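Local coordinates for L-amino acid deaminase (Proteus vulgaris, PDB 5I39), which binds FAD and probably catalyses the oxidative deamination of L-amino acids as a membrane-bound flavoenzyme, at residues A[32-37]-A[203-208]; A[166-171]-A[329-334]; A[355-360]-A[367-372]. All blocks are in the same frame, centred on the assembly; numbering follows the deposited sequence.

Overall arrangement
Contacts 1 and 3 both reach the six-stranded mixed sheet of the FAD-binding, Rossmann-type region, whose outermost strands are 203-205 (contact 1) and 357-360 (contact 3); their centres lie about 24 Å apart. Contact 2 lies on the far side of the chain's centre from each of them, about 51 Å from contact 1 and 42 Å from contact 3, centre to centre, where helix 318-331 ends against the loop after helix 158-164. Along the chain contacts 1 and 2 interleave, so distant parts of the sequence are tied at both ends of the molecule, whereas contact 3 is a local hairpin that follows both. FAD passes close to contacts 1 and 3.

Contact 1 (A[32-37]-A[203-208]); sequences GALPKQ and RIYTQC
Y205 and P35 meet tip to tip where the loop 32-37, which leads into strand 40-43, passes the edge of the Rossmann-type FAD-binding sheet at one of its two outermost strands, 203-205. No direct hydrogen bond joins the two segments; apolar contacts and two bridging waters do. The Y205 CB points at the loop, and a chi1 of -62° sets CG anti to the carbonyl carbon. From there the ring crosses the L34 side chain obliquely: L34 CD1 touches Y205 CG and lies 3.9 Å from Y205 CD2. This methyl sits over the ring face, 4.2 Å from the centroid of the Y205 ring, as a CH-pi contact. Further out, P35 CD lies 3.4 Å from Y205 CE2, and the G32 and A33 carbonyl oxygens come near Y205 CE1 obliquely. At the tip, Y205 OH lies 3.4 Å from P35 CG and gives its proton to a water in the plane of the ring, at 2.7 Å. The same water donates to the A33 carbonyl, so the hydroxyl is joined to the loop backbone indirectly. L34 CD1 also reaches C208 SG, at 4.3 Å. C208 belongs to the FAD pocket, so one leucine methyl touches both the tyrosine and a residue lining the cofactor site. T225 of strand 219-225 touches both L34 and C208, and V64 of the neighbouring strand 63-66 touches both P35 and Y205. R203 slides past P35 in the opposite direction, its chain bent at chi3. P35 CG stands 3.4 Å above the centre of the R203 guanidinium plane, and at the edge of that plane NH2 donates to a second water, which in turn donates to the carbonyl O of Q37, at 2.8 Å.

Contact 2 (A[166-171]-A[329-334]); sequences RGATTD and KAEFPA. With EDO (1,2-ethanediol), chain G.
T169 and E331 face each other with their CA atoms 5.0 Å apart, where the loop 166-171 runs across the C-terminal end of a helix and F332 is the first residue to leave helical backbone angles. The T169 amide N donates to E331 O at 2.8 Å. Its OG1, in the one of two deposited conformers described here, donates to A330 O in the carbonyl plane. Beside that same E331 O lies A168 CA, in a CA-H...O contact. In E331 a bend at chi2 (54°) brings CD round toward T170, and the two side chains cross at about a right angle. T170 OG1 donates to E331 OE1 at 2.7 Å and T170 N to E331 OE2 at 3.0 Å, both on the syn sides and some 20° out of the carboxylate plane. This is the C-terminal end of helix 318-331, whose A330 and E331 carbonyls accept bonds from a loop distant in sequence. W172 NE1 gives E331 OE2 a second donor. The F332 ring carries A168 CA over one face, toward the rim, in a CH-pi contact 4.1 Å from the centroid; F285 meets this ring edge-to-face. R166 O lies at the ring edge, 3.7 Å from F332 CE1. A water accepts from A334 N and donates to G167 O. K329 NZ donates to O1 of a 1,2-ethanediol, probably from the crystallisation liquor, which E326 also binds.

Contact 3 (A[355-360]-A[367-372]); sequences NPIISE and LVINTA
I357 and A372 meet through a chi1 of -62° that sets the isoleucine CG1 anti to its carbonyl carbon, while A372, at a positive phi, has its CB directed toward the other segment; on the other face a chi1 of -176° sets N370 CG anti to its backbone N, beside I358. The segments form a beta hairpin of strands 357-360 and 367-371, antiparallel at 176°, at the edge of the Rossmann-type FAD-binding sheet. I357-T371 and S359-I369 are the hydrogen-bonded pairs. In the first, I357 N donates to T371 O at 3.0 Å and T371 N returns the bond to I357 O at 2.9 Å; S359 and I369 exchange two more, their N and O atoms bonded in both directions. I358-N370 and E360-V368 are non-hydrogen-bonded pairs, where I358 CA comes within 3.2 Å of I369 O as a CA-H...O contact.

On the I357 face, that side chain touches A372 CB with its CD1 at 3.8 Å and lies side by side with I369, CG2 against CG2, in the one of two deposited I369 conformers described here. On the other face N370 OD1 lies 3.6 Å from I358 CG1, and T387 of helix 376-392 touches both residues; N370 is also close to L48, an FAD-binding residue. T371 OG1 is hydrogen-bonded to S243 OG, near FAD. A water donates to A372 O and, weakly, to N355 O, bridging the carbonyls at this end of the hairpin. At the other end S359 OG, itself bonded to L405 N, donates to a lone pair of E360 O, in the carbonyl plane, at 2.8 Å.

Contact 1 (A[32-37]-A[203-208])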
# COMPACT_ATOMS: atom_id res chain seq x y z
N GLY A 32 1.88 -22.13 18.73
CA GLY A 32 2.73 -22.31 19.90
C GLY A 32 2.99 -21.05 20.70
O GLY A 32 2.42 -19.99 20.44
N ALA A 33 3.87 -21.18 21.69
CA ALA A 33 4.15 -20.10 22.63
C ALA A 33 4.93 -18.96 21.98
O ALA A 33 5.66 -19.17 21.01
CB ALA A 33 4.91 -20.63 23.84
N LEU A 34 4.78 -17.77 22.54
CA LEU A 34 5.55 -16.62 22.11
C LEU A 34 7.03 -16.91 22.38
O LEU A 34 7.37 -17.36 23.48
CB LEU A 34 5.11 -15.38 22.89
CG LEU A 34 5.64 -14.03 22.41
CD1 LEU A 34 5.07 -13.70 21.04
CD2 LEU A 34 5.28 -12.97 23.44
N PRO A 35 7.92 -16.68 21.38
CA PRO A 35 9.34 -16.95 21.61
C PRO A 35 9.93 -16.10 22.73
O PRO A 35 9.44 -15.01 23.01
CB PRO A 35 9.99 -16.60 20.26
CG PRO A 35 8.90 -16.74 19.27
CD PRO A 35 7.68 -16.26 19.99
N LYS A 36 10.98 -16.62 23.37
CA LYS A 36 11.65 -15.88 24.43
C LYS A 36 12.46 -14.70 23.90
O LYS A 36 12.64 -13.71 24.61
CB LYS A 36 12.55 -16.81 25.25
CG LYS A 36 11.83 -17.95 25.96
CD LYS A 36 10.54 -17.51 26.65
CE LYS A 36 10.03 -18.56 27.63
NZ LYS A 36 9.82 -19.89 27.00
N GLN A 37 12.94 -14.80 22.66
CA GLN A 37 13.82 -13.78 22.09
C GLN A 37 13.64 -13.71 20.57
O GLN A 37 13.25 -14.69 19.93
CB GLN A 37 15.27 -14.11 22.46
CG GLN A 37 16.37 -13.17 21.93
CD GLN A 37 16.83 -13.38 20.49
OE1 GLN A 37 17.37 -12.46 19.88
NE2 GLN A 37 16.62 -14.57 19.93
N ARG A 203 8.21 -15.41 12.25
CA ARG A 203 7.14 -15.95 13.09
C ARG A 203 6.17 -14.82 13.43
O ARG A 203 6.60 -13.75 13.83
CB ARG A 203 7.72 -16.65 14.32
CG ARG A 203 8.50 -17.89 13.91
CD ARG A 203 8.95 -18.72 15.09
NE ARG A 203 10.05 -18.09 15.82
CZ ARG A 203 10.61 -18.60 16.93
NH1 ARG A 203 10.18 -19.74 17.45
NH2 ARG A 203 11.61 -17.94 17.51
N ILE A 204 4.89 -15.07 13.20
CA ILE A 204 3.86 -14.04 13.28
C ILE A 204 2.79 -14.49 14.26
O ILE A 204 2.09 -15.48 14.01
CB ILE A 204 3.20 -13.75 11.90
CG1 ILE A 204 4.29 -13.46 10.85
CG2 ILE A 204 2.23 -12.58 12.02
CD1 ILE A 204 3.78 -13.20 9.44
N TYR A 205 2.65 -13.75 15.36
CA TYR A 205 1.71 -14.11 16.42
C TYR A 205 0.51 -13.18 16.38
O TYR A 205 0.64 -11.97 16.58
CB TYR A 205 2.41 -14.12 17.78
CG TYR A 205 3.48 -15.18 17.76
CD1 TYR A 205 3.18 -16.51 18.05
CD2 TYR A 205 4.77 -14.87 17.35
CE1 TYR A 205 4.15 -17.49 17.97
CE2 TYR A 205 5.75 -15.85 17.26
CZ TYR A 205 5.43 -17.16 17.57
OH TYR A 205 6.41 -18.12 17.49
N THR A 206 -0.65 -13.76 16.09
CA THR A 206 -1.91 -13.04 15.98
C THR A 206 -2.63 -13.02 17.33
O THR A 206 -2.26 -13.75 18.25
CB THR A 206 -2.80 -13.67 14.90
OG1 THR A 206 -2.96 -15.06 15.17
CG2 THR A 206 -2.17 -13.49 13.54
N GLN A 207 -3.65 -12.18 17.44
CA GLN A 207 -4.34 -11.94 18.72
C GLN A 207 -3.33 -11.65 19.84
O GLN A 207 -3.44 -12.17 20.95
CB GLN A 207 -5.24 -13.13 19.08
CG GLN A 207 -6.37 -13.39 18.10
CD GLN A 207 -5.91 -14.08 16.82
OE1 GLN A 207 -5.14 -15.04 16.87
NE2 GLN A 207 -6.39 -13.61 15.68
N CYS A 208 -2.34 -10.83 19.51
CA CYS A 208 -1.17 -10.61 20.35
C CYS A 208 -0.71 -9.16 20.21
O CYS A 208 0.17 -8.84 19.41
CB CYS A 208 -0.05 -11.58 19.97
SG CYS A 208 1.42 -11.51 21.01
O HOH W 1 5.85 -20.52 18.53
O HOH W 2 13.08 -15.61 17.24

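Contact 2 (A[166-171]-A[329-334])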
# COMPACT_ATOMS: atom_id res chain seq x y z
N ARG A 166 -12.06 2.08 -24.80
CA ARG A 166 -13.03 1.52 -25.74
C ARG A 166 -14.37 1.26 -25.05
O ARG A 166 -14.42 0.77 -23.93
CB ARG A 166 -12.49 0.27 -26.43
CG ARG A 166 -12.21 -0.93 -25.54
CD ARG A 166 -11.46 -2.00 -26.33
NE ARG A 166 -11.06 -3.14 -25.50
CZ ARG A 166 -10.04 -3.16 -24.64
NH1 ARG A 166 -9.27 -2.08 -24.45
NH2 ARG A 166 -9.79 -4.27 -23.96
N GLY A 167 -15.45 1.67 -25.73
CA GLY A 167 -16.80 1.59 -25.18
C GLY A 167 -17.22 2.77 -24.31
O GLY A 167 -18.32 2.75 -23.77
N ALA A 168 -16.38 3.79 -24.19
CA ALA A 168 -16.73 5.00 -23.43
C ALA A 168 -17.79 5.80 -24.17
O ALA A 168 -17.75 5.92 -25.39
CB ALA A 168 -15.50 5.86 -23.22
N THR A 169 -18.75 6.33 -23.42
CA THR A 169 -19.81 7.18 -23.95
C THR A 169 -19.28 8.55 -24.37
O THR A 169 -19.68 9.11 -25.38
CB THR A 169 -20.91 7.36 -22.88
OG1 THR A 169 -21.41 6.07 -22.50
CG2 THR A 169 -22.06 8.22 -23.39
N THR A 170 -18.38 9.09 -23.54
CA THR A 170 -17.82 10.42 -23.75
C THR A 170 -16.61 10.33 -24.67
O THR A 170 -15.79 9.41 -24.55
CB THR A 170 -17.43 11.07 -22.41
OG1 THR A 170 -18.58 11.12 -21.56
CG2 THR A 170 -16.87 12.48 -22.60
N ASP A 171 -16.50 11.29 -25.58
CA ASP A 171 -15.39 11.36 -26.53
C ASP A 171 -14.18 12.02 -25.86
O ASP A 171 -13.88 13.19 -26.08
CB ASP A 171 -15.82 12.11 -27.79
CG ASP A 171 -14.87 11.93 -28.97
OD1 ASP A 171 -14.07 10.96 -28.97
OD2 ASP A 171 -14.92 12.76 -29.90
N LYS A 329 -21.65 3.05 -15.04
CA LYS A 329 -22.41 2.33 -16.06
C LYS A 329 -22.87 3.22 -17.20
O LYS A 329 -22.93 2.78 -18.35
CB LYS A 329 -23.60 1.62 -15.42
CG LYS A 329 -23.19 0.47 -14.52
CD LYS A 329 -24.32 0.01 -13.61
CE LYS A 329 -23.83 -1.05 -12.65
NZ LYS A 329 -24.90 -1.49 -11.71
N ALA A 330 -23.20 4.48 -16.90
CA ALA A 330 -23.57 5.45 -17.94
C ALA A 330 -22.38 5.75 -18.85
O ALA A 330 -22.54 5.86 -20.07
CB ALA A 330 -24.09 6.73 -17.32
N GLU A 331 -21.19 5.86 -18.27
CA GLU A 331 -19.98 6.15 -19.05
C GLU A 331 -19.45 4.92 -19.78
O GLU A 331 -18.93 5.04 -20.89
CB GLU A 331 -18.90 6.76 -18.15
CG GLU A 331 -17.63 7.20 -18.88
CD GLU A 331 -17.88 8.15 -20.04
OE1 GLU A 331 -18.81 8.98 -19.97
OE2 GLU A 331 -17.14 8.06 -21.04
N PHE A 332 -19.56 3.76 -19.15
CA PHE A 332 -19.14 2.48 -19.74
C PHE A 332 -20.28 1.47 -19.62
O PHE A 332 -20.33 0.71 -18.64
CB PHE A 332 -17.87 1.97 -19.04
CG PHE A 332 -16.63 2.69 -19.46
CD1 PHE A 332 -15.92 2.29 -20.59
CD2 PHE A 332 -16.16 3.78 -18.73
CE1 PHE A 332 -14.77 2.95 -20.98
CE2 PHE A 332 -15.01 4.45 -19.12
CZ PHE A 332 -14.31 4.03 -20.25
N PRO A 333 -21.19 1.45 -20.61
CA PRO A 333 -22.32 0.50 -20.61
C PRO A 333 -21.92 -0.98 -20.57
O PRO A 333 -22.76 -1.81 -20.23
CB PRO A 333 -23.06 0.83 -21.91
CG PRO A 333 -22.74 2.27 -22.17
CD PRO A 333 -21.32 2.43 -21.71
N ALA A 334 -20.66 -1.29 -20.87
CA ALA A 334 -20.11 -2.63 -20.61
C ALA A 334 -20.35 -3.13 -19.18
O ALA A 334 -20.42 -4.34 -18.97
CB ALA A 334 -18.62 -2.65 -20.91
C1 EDO G . -26.35 0.66 -9.16
O1 EDO G . -25.80 0.78 -10.48
C2 EDO G . -27.50 -0.34 -9.16
O2 EDO G . -27.10 -1.63 -9.64
O HOH W 3 -18.68 0.35 -22.28

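Contact 3 (A[355-360]-A[367-372])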
# COMPACT_ATOMS: atom_id res chain seq x y z
N ASN A 355 3.35 12.74 3.13
CA ASN A 355 4.45 11.81 2.84
C ASN A 355 4.64 10.85 4.02
O ASN A 355 4.21 11.14 5.13
CB ASN A 355 5.73 12.58 2.53
CG ASN A 355 5.61 13.43 1.28
OD1 ASN A 355 4.85 13.09 0.36
ND2 ASN A 355 6.34 14.53 1.24
N PRO A 356 5.29 9.69 3.78
CA PRO A 356 5.43 8.69 4.84
C PRO A 356 6.27 9.13 6.03
O PRO A 356 7.03 10.10 5.95
CB PRO A 356 6.13 7.52 4.12
CG PRO A 356 5.79 7.69 2.68
CD PRO A 356 5.81 9.18 2.49
N ILE A 357 6.11 8.40 7.14
CA ILE A 357 7.02 8.50 8.27
C ILE A 357 7.79 7.18 8.33
O ILE A 357 7.24 6.14 8.69
CB ILE A 357 6.31 8.83 9.60
CG1 ILE A 357 5.62 10.20 9.47
CG2 ILE A 357 7.31 8.85 10.74
CD1 ILE A 357 4.72 10.58 10.64
N ILE A 358 9.06 7.25 7.94
CA ILE A 358 9.97 6.11 7.90
C ILE A 358 11.21 6.65 8.58
O ILE A 358 11.97 7.40 7.97
CB ILE A 358 10.30 5.67 6.46
CG1 ILE A 358 9.02 5.36 5.66
CG2 ILE A 358 11.21 4.44 6.49
CD1 ILE A 358 9.22 5.40 4.16
N SER A 359 11.40 6.32 9.86
CA SER A 359 12.27 7.14 10.69
C SER A 359 12.83 6.43 11.90
O SER A 359 12.18 5.56 12.48
CB SER A 359 11.48 8.36 11.18
OG SER A 359 12.31 9.32 11.81
N GLU A 360 14.03 6.85 12.30
CA GLU A 360 14.53 6.58 13.63
C GLU A 360 13.74 7.40 14.64
O GLU A 360 13.08 8.38 14.29
CB GLU A 360 16.01 6.94 13.75
CG GLU A 360 16.93 6.14 12.84
CD GLU A 360 18.39 6.47 13.06
OE1 GLU A 360 18.89 6.23 14.18
OE2 GLU A 360 19.04 6.98 12.12
N LEU A 367 14.81 1.55 17.87
CA LEU A 367 13.41 1.56 17.44
C LEU A 367 13.26 2.41 16.18
O LEU A 367 13.77 3.53 16.12
CB LEU A 367 12.49 2.09 18.54
CG LEU A 367 10.98 1.97 18.24
CD1 LEU A 367 10.20 1.64 19.51
CD2 LEU A 367 10.42 3.22 17.59
N VAL A 368 12.56 1.87 15.19
CA VAL A 368 12.22 2.62 13.99
C VAL A 368 10.73 2.51 13.73
O VAL A 368 10.06 1.59 14.22
CB VAL A 368 13.03 2.15 12.76
CG1 VAL A 368 14.51 2.43 12.96
CG2 VAL A 368 12.81 0.68 12.46
N ILE A 369 10.24 3.48 12.96
CA ILE A 369 8.82 3.59 12.59
C ILE A 369 8.70 3.51 11.08
O ILE A 369 9.49 4.14 10.37
CB ILE A 369 8.22 4.96 13.04
CG1 ILE A 369 8.16 5.06 14.57
CG2 ILE A 369 6.82 5.18 12.45
CD1 ILE A 369 7.92 6.47 15.08
N ASN A 370 7.73 2.75 10.59
CA ASN A 370 7.41 2.69 9.16
C ASN A 370 5.89 2.75 9.05
O ASN A 370 5.22 1.74 9.22
CB ASN A 370 7.96 1.40 8.53
CG ASN A 370 7.75 1.33 7.03
OD1 ASN A 370 7.29 2.29 6.40
ND2 ASN A 370 8.09 0.20 6.44
N THR A 371 5.36 3.94 8.79
CA THR A 371 3.92 4.15 8.90
C THR A 371 3.47 5.44 8.19
O THR A 371 4.22 6.04 7.42
CB THR A 371 3.51 4.14 10.40
OG1 THR A 371 2.13 3.79 10.54
CG2 THR A 371 3.76 5.48 11.10
N ALA A 372 2.22 5.81 8.43
CA ALA A 372 1.66 7.11 8.06
C ALA A 372 1.67 7.34 6.56
O ALA A 372 1.98 8.43 6.10
CB ALA A 372 2.39 8.25 8.78
O HOH W 4 1.44 10.78 4.92